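Local structure of superoxide dismutase (Leishmania major, 4F2N) at residues Q54-L57 against H58-H62; K120-P123 against K124-N128; T189-W193 against E194-Y198; V216-E219 against F220-H223. The protein catalyses the dismutation of superoxide to dioxygen and hydrogen peroxide at a mononuclear iron centre. One frame throughout, in Å; residues are numbered along the deposited sequence.

Contact 1 (Q54-L57 against H58-H62); sequences QLEL and HYSKH. With FE2 (Fe (II) ion), chain N.
The carbonyl oxygen of Leu57 is gripped by two successive backbone amides, Lys61 N at 3.0 Å and His62 N at 3.0 Å, where a regular alpha-helix would offer one. The two donors share the oxygen unevenly: His62 N approaches nearly along the C=O axis, at a C=O...N angle of 167°, whereas Lys61 N sits well above the carbonyl plane. The bond from His62 N, five residues on, marks a wider pi-type turn at 58-62, and the edge of the His62 ring also lies by Leu57 O, with CD2 3.4 Å from it. One turn earlier the pattern is ordinary, with His58 N bonded to Gln54 O and Tyr59 N to Leu55 O. The turn belongs to helix 52-71 of the alpha-hairpin domain, the part of the iron superoxide dismutase fold that contributes His58 to the metal site. His58 carries CG anti to its own amide (chi1 -158°), which directs the ring off the helix until NE2 binds the iron at 2.2 Å; Asp191, His195 and His108 are the other protein ligands. His62, one turn on, stacks on His195 and hydrogen-bonds through NE2 to Tyr198 OH of the second subunit. On one flank the bent chain of Lys61 brings CG within 4.0 Å of Leu57 CD2; on the opposite flank Leu55 CD1 lies alongside Tyr59 CB at 4.2 Å.

Contact 2 (K120-P123 against K124-N128); sequences KPMP and KTLEN
Met122 and Leu126 make the apolar part of this contact, their side chains crossing at about a right angle where the loop 120-123 enters helix 124-134. Met122 CG lies 3.8 Å from Leu126 CD2 and almost as close to Leu126 CB and CG, so this methylene of Met122 lies against one side of the leucine. Beyond CG the methionine runs on over the first helical turn, its SD 3.6 Å from Glu127 CA. Both side chains also pack against Trp218 of helix 218-229, which draws the loop and the new helix onto the same neighbour. The backbone bonds centre on Pro123 at the N-cap, whose carbonyl oxygen takes the first regular helical bond from Glu127 N at 3.1 Å, nearly straight at 172° and in the carbonyl plane. A weak bond from Leu126 N reaches the same oxygen. The ionic part lies within the first turn, where Lys124 NZ and Glu127 OE1 form a salt bridge of 2.9 Å. The lysine chain folds back to make it, bent at chi2 (56°) and chi3 (63°), and NZ meets OE1 from above the carboxylate plane. Proline can offer its carbonyl to the helix but no side-chain acceptor, so the capping here comes from the backbone, with the laid-over methionine and an ion pair three residues apart probably adding to it.

Contact 3 (T189-W193 against E194-Y198); sequences TADVW and EHAYY. With FE2 (Fe (II) ion), chain N.
Asp191 and His195 cross at about a right angle, their carboxylate and imidazole planes 79° apart, and both end on the same iron. Asp191 OD2 binds the metal at 1.9 Å and His195 NE2 at 2.1 Å. The other carboxylate oxygen, OD1, accepts from Trp193 N at 3.1 Å from above the carboxylate plane, closing an Asx turn that ties the ligand to the chain two residues on. The iron-bound water gives OD1 a weak bond and lies over one face of the Trp193 ring. This is the D-x-W-x-H segment of the C-terminal domain of iron and manganese superoxide dismutases, leading from strand 185-191 into the turn before helix 198-201; His58 and His108 complete the protein ligands. Trp193 sets CB over one face of the His195 imidazole, a CH-pi contact of 3.8 Å to the centroid, while the two rings meet obliquely with planes at 42°. His195 CG falls between its own N and carbonyl carbon (chi1 73°), which turns the ring back toward Asp191. Ala196 N closes the turn on Trp193 O, and Ala196 CB packs 3.6 Å from Asp191 CG. Across the dimer interface, His195 ND1 is held by Glu194 of the second subunit.

Contact 4 (V216-E219 against F220-H223); sequences VDWE and FVCH
An N-capped helix start, at the head of the C-terminal helix 218-229, brings Asp217 and Phe220 together. Asp217 at the N-cap puts OD1 3.2 Å from Phe220 N, a capping bond of 159° that meets the oxygen from well above the carboxylate plane. With chi1 at -177°, CG swung away from the residue's own N, the carboxylate reaches forward to the amide of Phe220. Behind it, Asp217 O takes Val221 N at 3.2 Å in the carbonyl plane, with Phe220 N adding a weak bond, and the regular pattern continues from Cys222 N to Trp218 O at 2.8 Å. The apolar side is built by Trp218 and Val221, which run side by side, the ring atom CE3 lying 3.9 Å from Val221 CB. Val216 comes from before the cap and sets CG1 over the centre of one Trp218 face, 3.6 Å above the plane, while the same methyl lies 4.0 Å from Val221 CG2. Leu126 of helix 124-134 and Phe188 of strand 185-191 extend this packing into the domain. The aspartate thus supplies the straighter of two acceptors for Phe220 N, whose bond to Asp217 O is weak, and its negative charge at the N-terminus would be expected to suit the helix dipole.

The four contacts follow one another along the chain without interleaving and fall into two pairs. Contacts 1 and 3 come from the alpha-hairpin and C-terminal domains, yet their centres are about 11 Å apart; they meet at the iron, share its water, and both reach the second subunit, so the metal site joins the two domains close to the dimer interface. Contacts 2 and 4, with centres about 8 Å apart, are helix starts within the C-terminal domain, joined where Lys120 probably exchanges backbone hydrogen bonds with Val216 and Trp218. Contacts 1 and 2 lie farthest apart, about 29 Å between centres, while strand 185-191 links contact 3 to the packing around contact 4.

Contact 1 (Q54-L57 against H58-H62)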
loop_
_atom_site.group_PDB
_atom_site.type_symbol
_atom_site.label_atom_id
_atom_site.label_comp_id
_atom_site.label_asym_id
_atom_site.label_seq_id
_atom_site.Cartn_x
_atom_site.Cartn_y
_atom_site.Cartn_z
ATOM N N GLN B 54 -17.491 -4.763 1.549
ATOM C CA GLN B 54 -16.018 -4.973 1.650
ATOM C C GLN B 54 -15.577 -6.129 0.764
ATOM O O GLN B 54 -14.542 -6.040 0.057
ATOM C CB GLN B 54 -15.601 -5.229 3.108
ATOM C CG GLN B 54 -14.146 -5.600 3.331
ATOM C CD GLN B 54 -13.204 -4.419 3.115
ATOM O OE1 GLN B 54 -12.869 -3.685 4.059
ATOM N NE2 GLN B 54 -12.795 -4.213 1.866
ATOM N N LEU B 55 -16.339 -7.219 0.780
ATOM C CA LEU B 55 -15.960 -8.387 -0.040
ATOM C C LEU B 55 -16.163 -8.099 -1.519
ATOM O O LEU B 55 -15.352 -8.516 -2.357
ATOM C CB LEU B 55 -16.746 -9.652 0.349
ATOM C CG LEU B 55 -16.433 -10.904 -0.483
ATOM C CD1 LEU B 55 -14.956 -11.294 -0.356
ATOM C CD2 LEU B 55 -17.313 -12.063 -0.057
ATOM N N GLU B 56 -17.248 -7.398 -1.837
ATOM C CA GLU B 56 -17.558 -7.065 -3.236
ATOM C C GLU B 56 -16.431 -6.229 -3.865
ATOM O O GLU B 56 -15.968 -6.523 -4.983
ATOM C CB GLU B 56 -18.890 -6.318 -3.345
ATOM C CG GLU B 56 -19.225 -5.907 -4.765
ATOM C CD GLU B 56 -20.534 -5.165 -4.907
ATOM O OE1 GLU B 56 -20.996 -4.462 -3.965
ATOM O OE2 GLU B 56 -21.104 -5.277 -6.009
ATOM N N LEU B 57 -15.998 -5.192 -3.145
ATOM C CA LEU B 57 -14.875 -4.363 -3.613
ATOM C C LEU B 57 -13.668 -5.246 -3.820
ATOM O O LEU B 57 -13.011 -5.203 -4.867
ATOM C CB LEU B 57 -14.525 -3.273 -2.593
ATOM C CG LEU B 57 -15.603 -2.195 -2.453
ATOM C CD1 LEU B 57 -15.290 -1.304 -1.255
ATOM C CD2 LEU B 57 -15.743 -1.397 -3.752
ATOM N N HIS B 58 -13.365 -6.061 -2.822
ATOM C CA HIS B 58 -12.071 -6.752 -2.797
ATOM C C HIS B 58 -11.984 -7.799 -3.881
ATOM O O HIS B 58 -10.957 -7.930 -4.591
ATOM C CB HIS B 58 -11.864 -7.421 -1.430
ATOM C CG HIS B 58 -10.406 -7.696 -1.113
ATOM N ND1 HIS B 58 -9.989 -8.075 0.109
ATOM C CD2 HIS B 58 -9.254 -7.590 -1.910
ATOM C CE1 HIS B 58 -8.643 -8.203 0.092
ATOM N NE2 HIS B 58 -8.209 -7.905 -1.138
ATOM N N TYR B 59 -13.071 -8.553 -4.011
ATOM C CA TYR B 59 -13.152 -9.677 -4.938
ATOM C C TYR B 59 -13.554 -9.214 -6.337
ATOM O O TYR B 59 -12.844 -9.497 -7.304
ATOM C CB TYR B 59 -14.155 -10.717 -4.389
ATOM C CG TYR B 59 -14.468 -11.922 -5.282
ATOM C CD1 TYR B 59 -13.611 -13.020 -5.343
ATOM C CD2 TYR B 59 -15.643 -11.963 -6.035
ATOM C CE1 TYR B 59 -13.909 -14.125 -6.140
ATOM C CE2 TYR B 59 -15.961 -13.069 -6.826
ATOM C CZ TYR B 59 -15.095 -14.141 -6.865
ATOM O OH TYR B 59 -15.423 -15.205 -7.666
ATOM N N SER B 60 -14.701 -8.529 -6.450
ATOM C CA SER B 60 -15.196 -8.102 -7.773
ATOM C C SER B 60 -14.453 -6.932 -8.403
ATOM O O SER B 60 -14.524 -6.781 -9.614
ATOM C CB SER B 60 -16.686 -7.769 -7.747
ATOM O OG SER B 60 -17.379 -8.950 -7.444
ATOM N N LYS B 61 -13.784 -6.093 -7.601
ATOM C CA LYS B 61 -13.011 -4.966 -8.169
ATOM C C LYS B 61 -11.518 -5.236 -8.190
ATOM O O LYS B 61 -10.944 -5.292 -9.257
ATOM C CB LYS B 61 -13.242 -3.617 -7.467
ATOM C CG LYS B 61 -14.678 -3.274 -7.104
ATOM C CD LYS B 61 -15.553 -3.028 -8.304
ATOM C CE LYS B 61 -16.998 -2.869 -7.828
ATOM N NZ LYS B 61 -17.916 -2.934 -8.982
ATOM N N HIS B 62 -10.898 -5.369 -7.012
ATOM C CA HIS B 62 -9.433 -5.541 -6.905
ATOM C C HIS B 62 -8.940 -6.825 -7.523
ATOM O O HIS B 62 -8.118 -6.822 -8.442
ATOM C CB HIS B 62 -8.978 -5.447 -5.449
ATOM C CG HIS B 62 -9.144 -4.068 -4.856
ATOM N ND1 HIS B 62 -8.198 -3.116 -4.961
ATOM C CD2 HIS B 62 -10.180 -3.512 -4.121
ATOM C CE1 HIS B 62 -8.615 -1.997 -4.339
ATOM N NE2 HIS B 62 -9.831 -2.250 -3.813
HETATM FE FE FE2 N . -6.121 -7.482 -1.609
HETATM O O HOH W 1 -3.913 -7.122 -1.914
#

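Contact 2 (K120-P123 against K124-N128)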
loop_
_atom_site.group_PDB
_atom_site.type_symbol
_atom_site.label_atom_id
_atom_site.label_comp_id
_atom_site.label_asym_id
_atom_site.label_seq_id
_atom_site.Cartn_x
_atom_site.Cartn_y
_atom_site.Cartn_z
ATOM N N LYS B 120 -13.829 -22.213 10.276
ATOM C CA LYS B 120 -13.938 -23.638 10.614
ATOM C C LYS B 120 -12.940 -23.913 11.749
ATOM O O LYS B 120 -11.818 -23.393 11.714
ATOM C CB LYS B 120 -13.631 -24.522 9.400
ATOM C CG LYS B 120 -14.473 -24.212 8.173
ATOM C CD LYS B 120 -14.458 -25.332 7.152
ATOM C CE LYS B 120 -15.404 -25.025 5.993
ATOM N NZ LYS B 120 -16.827 -25.053 6.434
ATOM N N PRO B 121 -13.322 -24.735 12.749
ATOM C CA PRO B 121 -12.418 -24.972 13.894
ATOM C C PRO B 121 -11.116 -25.637 13.483
ATOM O O PRO B 121 -11.078 -26.377 12.505
ATOM C CB PRO B 121 -13.238 -25.895 14.821
ATOM C CG PRO B 121 -14.650 -25.719 14.384
ATOM C CD PRO B 121 -14.613 -25.430 12.916
ATOM N N MET B 122 -10.055 -25.341 14.217
ATOM C CA MET B 122 -8.722 -25.851 13.928
ATOM C C MET B 122 -8.616 -27.316 14.333
ATOM O O MET B 122 -8.840 -27.654 15.490
ATOM C CB MET B 122 -7.690 -25.043 14.693
ATOM C CG MET B 122 -6.240 -25.354 14.341
ATOM S SD MET B 122 -5.188 -24.401 15.447
ATOM C CE MET B 122 -5.473 -22.733 14.857
ATOM N N PRO B 123 -8.298 -28.189 13.374
ATOM C CA PRO B 123 -8.103 -29.594 13.710
ATOM C C PRO B 123 -6.921 -29.769 14.643
ATOM O O PRO B 123 -5.966 -28.974 14.621
ATOM C CB PRO B 123 -7.799 -30.245 12.362
ATOM C CG PRO B 123 -8.368 -29.307 11.342
ATOM C CD PRO B 123 -8.168 -27.941 11.926
ATOM N N LYS B 124 -6.983 -30.829 15.441
ATOM C CA LYS B 124 -5.947 -31.154 16.407
ATOM C C LYS B 124 -4.529 -31.240 15.796
ATOM O O LYS B 124 -3.555 -30.756 16.395
ATOM C CB LYS B 124 -6.350 -32.448 17.157
ATOM C CG LYS B 124 -5.405 -32.893 18.268
ATOM C CD LYS B 124 -5.184 -31.823 19.326
ATOM C CE LYS B 124 -6.476 -31.490 20.053
ATOM N NZ LYS B 124 -6.208 -30.504 21.133
ATOM N N THR B 125 -4.406 -31.808 14.600
ATOM C CA THR B 125 -3.081 -31.934 13.959
ATOM C C THR B 125 -2.405 -30.562 13.839
ATOM O O THR B 125 -1.223 -30.385 14.178
ATOM C CB THR B 125 -3.182 -32.589 12.562
ATOM O OG1 THR B 125 -3.628 -33.935 12.720
ATOM C CG2 THR B 125 -1.806 -32.619 11.865
ATOM N N LEU B 126 -3.187 -29.592 13.378
ATOM C CA LEU B 126 -2.681 -28.228 13.164
ATOM C C LEU B 126 -2.394 -27.534 14.484
ATOM O O LEU B 126 -1.345 -26.904 14.630
ATOM C CB LEU B 126 -3.656 -27.409 12.317
ATOM C CG LEU B 126 -3.159 -25.990 11.960
ATOM C CD1 LEU B 126 -1.803 -26.001 11.258
ATOM C CD2 LEU B 126 -4.215 -25.278 11.121
ATOM N N GLU B 127 -3.315 -27.659 15.443
ATOM C CA GLU B 127 -3.123 -27.094 16.775
ATOM C C GLU B 127 -1.786 -27.535 17.399
ATOM O O GLU B 127 -1.017 -26.696 17.876
ATOM C CB GLU B 127 -4.276 -27.488 17.698
ATOM C CG GLU B 127 -4.248 -26.756 19.026
ATOM C CD GLU B 127 -5.484 -27.046 19.858
ATOM O OE1 GLU B 127 -6.201 -28.031 19.557
ATOM O OE2 GLU B 127 -5.735 -26.287 20.817
ATOM N N ASN B 128 -1.527 -28.850 17.386
ATOM C CA ASN B 128 -0.275 -29.410 17.888
ATOM C C ASN B 128 0.952 -28.820 17.180
ATOM O O ASN B 128 1.942 -28.481 17.831
ATOM C CB ASN B 128 -0.265 -30.949 17.754
ATOM C CG ASN B 128 -1.272 -31.633 18.668
ATOM O OD1 ASN B 128 -1.698 -31.074 19.680
ATOM N ND2 ASN B 128 -1.644 -32.858 18.319
#

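Contact 3 (T189-W193 against E194-Y198)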
loop_
_atom_site.group_PDB
_atom_site.type_symbol
_atom_site.label_atom_id
_atom_site.label_comp_id
_atom_site.label_asym_id
_atom_site.label_seq_id
_atom_site.Cartn_x
_atom_site.Cartn_y
_atom_site.Cartn_z
ATOM N N THR B 189 -2.550 -16.993 4.899
ATOM C CA THR B 189 -2.168 -15.591 4.654
ATOM C C THR B 189 -3.226 -14.606 5.132
ATOM O O THR B 189 -4.419 -14.944 5.178
ATOM C CB THR B 189 -1.827 -15.319 3.155
ATOM O OG1 THR B 189 -1.080 -14.099 3.057
ATOM C CG2 THR B 189 -3.082 -15.145 2.296
ATOM N N ALA B 190 -2.796 -13.389 5.469
ATOM C CA ALA B 190 -3.719 -12.265 5.697
ATOM C C ALA B 190 -3.266 -11.146 4.787
ATOM O O ALA B 190 -2.080 -10.760 4.783
ATOM C CB ALA B 190 -3.675 -11.808 7.152
ATOM N N ASP B 191 -4.190 -10.646 3.983
ATOM C CA ASP B 191 -3.918 -9.475 3.131
ATOM C C ASP B 191 -3.874 -8.239 4.037
ATOM O O ASP B 191 -4.836 -7.998 4.787
ATOM C CB ASP B 191 -5.099 -9.334 2.145
ATOM C CG ASP B 191 -4.859 -8.311 1.051
ATOM O OD1 ASP B 191 -3.792 -7.648 1.038
ATOM O OD2 ASP B 191 -5.747 -8.190 0.147
ATOM N N VAL B 192 -2.774 -7.483 4.020
ATOM C CA VAL B 192 -2.758 -6.220 4.759
ATOM C C VAL B 192 -2.528 -5.008 3.846
ATOM O O VAL B 192 -2.150 -3.926 4.305
ATOM C CB VAL B 192 -1.810 -6.216 5.976
ATOM C CG1 VAL B 192 -2.260 -7.227 7.022
ATOM C CG2 VAL B 192 -0.408 -6.576 5.524
ATOM N N TRP B 193 -2.798 -5.159 2.543
ATOM C CA TRP B 193 -3.111 -3.964 1.740
ATOM C C TRP B 193 -4.251 -3.273 2.407
ATOM O O TRP B 193 -5.179 -3.951 2.911
ATOM C CB TRP B 193 -3.531 -4.366 0.332
ATOM C CG TRP B 193 -2.366 -4.735 -0.584
ATOM C CD1 TRP B 193 -1.469 -5.785 -0.445
ATOM C CD2 TRP B 193 -2.066 -4.120 -1.862
ATOM N NE1 TRP B 193 -0.585 -5.831 -1.517
ATOM C CE2 TRP B 193 -0.900 -4.842 -2.412
ATOM C CE3 TRP B 193 -2.610 -3.039 -2.587
ATOM C CZ2 TRP B 193 -0.320 -4.481 -3.633
ATOM C CZ3 TRP B 193 -2.014 -2.689 -3.822
ATOM C CH2 TRP B 193 -0.901 -3.401 -4.331
ATOM N N GLU B 194 -4.260 -1.934 2.384
ATOM C CA GLU B 194 -5.288 -1.186 3.111
ATOM C C GLU B 194 -6.677 -1.468 2.572
ATOM O O GLU B 194 -7.659 -1.449 3.331
ATOM C CB GLU B 194 -5.008 0.327 3.107
ATOM C CG GLU B 194 -3.780 0.696 3.932
ATOM C CD GLU B 194 -3.474 2.195 3.928
ATOM O OE1 GLU B 194 -3.347 2.794 2.820
ATOM O OE2 GLU B 194 -3.312 2.754 5.053
ATOM N N HIS B 195 -6.774 -1.749 1.274
ATOM C CA HIS B 195 -8.075 -2.115 0.699
ATOM C C HIS B 195 -8.667 -3.377 1.286
ATOM O O HIS B 195 -9.884 -3.580 1.150
ATOM C CB HIS B 195 -8.023 -2.209 -0.853
ATOM C CG HIS B 195 -7.284 -3.414 -1.377
ATOM N ND1 HIS B 195 -6.175 -3.307 -2.174
ATOM C CD2 HIS B 195 -7.526 -4.800 -1.217
ATOM C CE1 HIS B 195 -5.729 -4.555 -2.502
ATOM N NE2 HIS B 195 -6.547 -5.469 -1.903
ATOM N N ALA B 196 -7.864 -4.240 1.930
ATOM C CA ALA B 196 -8.440 -5.497 2.460
ATOM C C ALA B 196 -9.395 -5.194 3.604
ATOM O O ALA B 196 -10.368 -5.949 3.848
ATOM C CB ALA B 196 -7.352 -6.478 2.908
ATOM N N TYR B 197 -9.153 -4.093 4.308
ATOM C CA TYR B 197 -9.921 -3.830 5.542
ATOM C C TYR B 197 -10.470 -2.427 5.646
ATOM O O TYR B 197 -11.154 -2.136 6.627
ATOM C CB TYR B 197 -9.036 -4.096 6.788
ATOM C CG TYR B 197 -7.754 -3.267 6.822
ATOM C CD1 TYR B 197 -7.728 -1.982 7.393
ATOM C CD2 TYR B 197 -6.573 -3.758 6.272
ATOM C CE1 TYR B 197 -6.535 -1.225 7.395
ATOM C CE2 TYR B 197 -5.398 -3.024 6.289
ATOM C CZ TYR B 197 -5.392 -1.755 6.832
ATOM O OH TYR B 197 -4.236 -1.016 6.849
ATOM N N TYR B 198 -10.166 -1.535 4.696
ATOM C CA TYR B 198 -10.493 -0.111 4.930
ATOM C C TYR B 198 -11.993 0.185 4.949
ATOM O O TYR B 198 -12.433 1.115 5.636
ATOM C CB TYR B 198 -9.791 0.850 3.960
ATOM C CG TYR B 198 -9.347 2.131 4.648
ATOM C CD1 TYR B 198 -8.161 2.171 5.370
ATOM C CD2 TYR B 198 -10.140 3.276 4.615
ATOM C CE1 TYR B 198 -7.745 3.334 6.017
ATOM C CE2 TYR B 198 -9.760 4.444 5.280
ATOM C CZ TYR B 198 -8.557 4.469 5.970
ATOM O OH TYR B 198 -8.158 5.622 6.619
HETATM FE FE FE2 N . -6.121 -7.482 -1.609
HETATM O O HOH W 1 -3.913 -7.122 -1.914
#

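Contact 4 (V216-E219 against F220-H223)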
loop_
_atom_site.group_PDB
_atom_site.type_symbol
_atom_site.label_atom_id
_atom_site.label_comp_id
_atom_site.label_asym_id
_atom_site.label_seq_id
_atom_site.Cartn_x
_atom_site.Cartn_y
_atom_site.Cartn_z
ATOM N N VAL B 216 -11.283 -17.625 9.781
ATOM C CA VAL B 216 -10.244 -18.477 9.142
ATOM C C VAL B 216 -10.761 -19.905 8.975
ATOM O O VAL B 216 -11.303 -20.502 9.919
ATOM C CB VAL B 216 -8.922 -18.473 9.917
ATOM C CG1 VAL B 216 -7.931 -19.451 9.265
ATOM C CG2 VAL B 216 -8.355 -17.061 9.943
ATOM N N ASP B 217 -10.628 -20.426 7.754
ATOM C CA ASP B 217 -10.938 -21.810 7.480
ATOM C C ASP B 217 -9.750 -22.666 7.898
ATOM O O ASP B 217 -8.817 -22.900 7.106
ATOM C CB ASP B 217 -11.274 -22.009 5.984
ATOM C CG ASP B 217 -11.686 -23.445 5.657
ATOM O OD1 ASP B 217 -11.484 -24.344 6.495
ATOM O OD2 ASP B 217 -12.208 -23.681 4.552
ATOM N N TRP B 218 -9.772 -23.136 9.142
ATOM C CA TRP B 218 -8.613 -23.870 9.662
ATOM C C TRP B 218 -8.482 -25.263 9.071
ATOM O O TRP B 218 -7.399 -25.861 9.099
ATOM C CB TRP B 218 -8.633 -23.931 11.190
ATOM C CG TRP B 218 -8.347 -22.627 11.888
ATOM C CD1 TRP B 218 -9.204 -21.894 12.721
ATOM C CD2 TRP B 218 -7.088 -21.871 11.866
ATOM N NE1 TRP B 218 -8.568 -20.772 13.202
ATOM C CE2 TRP B 218 -7.297 -20.699 12.716
ATOM C CE3 TRP B 218 -5.849 -22.054 11.256
ATOM C CZ2 TRP B 218 -6.299 -19.760 12.929
ATOM C CZ3 TRP B 218 -4.841 -21.089 11.472
ATOM C CH2 TRP B 218 -5.070 -19.966 12.285
ATOM N N GLU B 219 -9.571 -25.786 8.520
ATOM C CA GLU B 219 -9.508 -27.076 7.800
ATOM C C GLU B 219 -8.662 -26.973 6.519
ATOM O O GLU B 219 -7.879 -27.879 6.201
ATOM C CB GLU B 219 -10.919 -27.613 7.531
ATOM C CG GLU B 219 -11.655 -27.917 8.831
ATOM C CD GLU B 219 -13.087 -28.380 8.629
ATOM O OE1 GLU B 219 -13.435 -28.798 7.505
ATOM O OE2 GLU B 219 -13.877 -28.337 9.602
ATOM N N PHE B 220 -8.810 -25.866 5.788
ATOM C CA PHE B 220 -7.974 -25.647 4.618
ATOM C C PHE B 220 -6.528 -25.452 5.057
ATOM O O PHE B 220 -5.620 -25.996 4.441
ATOM C CB PHE B 220 -8.430 -24.429 3.796
ATOM C CG PHE B 220 -7.474 -24.061 2.714
ATOM C CD1 PHE B 220 -7.430 -24.801 1.520
ATOM C CD2 PHE B 220 -6.590 -22.989 2.882
ATOM C CE1 PHE B 220 -6.533 -24.464 0.517
ATOM C CE2 PHE B 220 -5.693 -22.650 1.875
ATOM C CZ PHE B 220 -5.678 -23.387 0.693
ATOM N N VAL B 221 -6.309 -24.653 6.100
ATOM C CA VAL B 221 -4.943 -24.413 6.587
ATOM C C VAL B 221 -4.316 -25.772 6.978
ATOM O O VAL B 221 -3.163 -26.052 6.645
ATOM C CB VAL B 221 -4.898 -23.432 7.784
ATOM C CG1 VAL B 221 -3.464 -23.244 8.266
ATOM C CG2 VAL B 221 -5.516 -22.079 7.399
ATOM N N CYS B 222 -5.080 -26.610 7.677
ATOM C CA CYS B 222 -4.547 -27.922 8.083
ATOM C C CYS B 222 -4.248 -28.838 6.882
ATOM O O CYS B 222 -3.225 -29.537 6.864
ATOM C CB CYS B 222 -5.498 -28.591 9.078
ATOM S SG CYS B 222 -4.818 -30.112 9.783
ATOM N N HIS B 223 -5.140 -28.842 5.887
ATOM C CA HIS B 223 -4.902 -29.550 4.625
ATOM C C HIS B 223 -3.601 -29.093 3.989
ATOM O O HIS B 223 -2.786 -29.914 3.555
ATOM C CB HIS B 223 -6.068 -29.343 3.647
ATOM C CG HIS B 223 -5.871 -30.027 2.298
ATOM N ND1 HIS B 223 -6.110 -31.346 2.108
ATOM C CD2 HIS B 223 -5.420 -29.528 1.068
ATOM C CE1 HIS B 223 -5.839 -31.670 0.821
ATOM N NE2 HIS B 223 -5.419 -30.557 0.191
#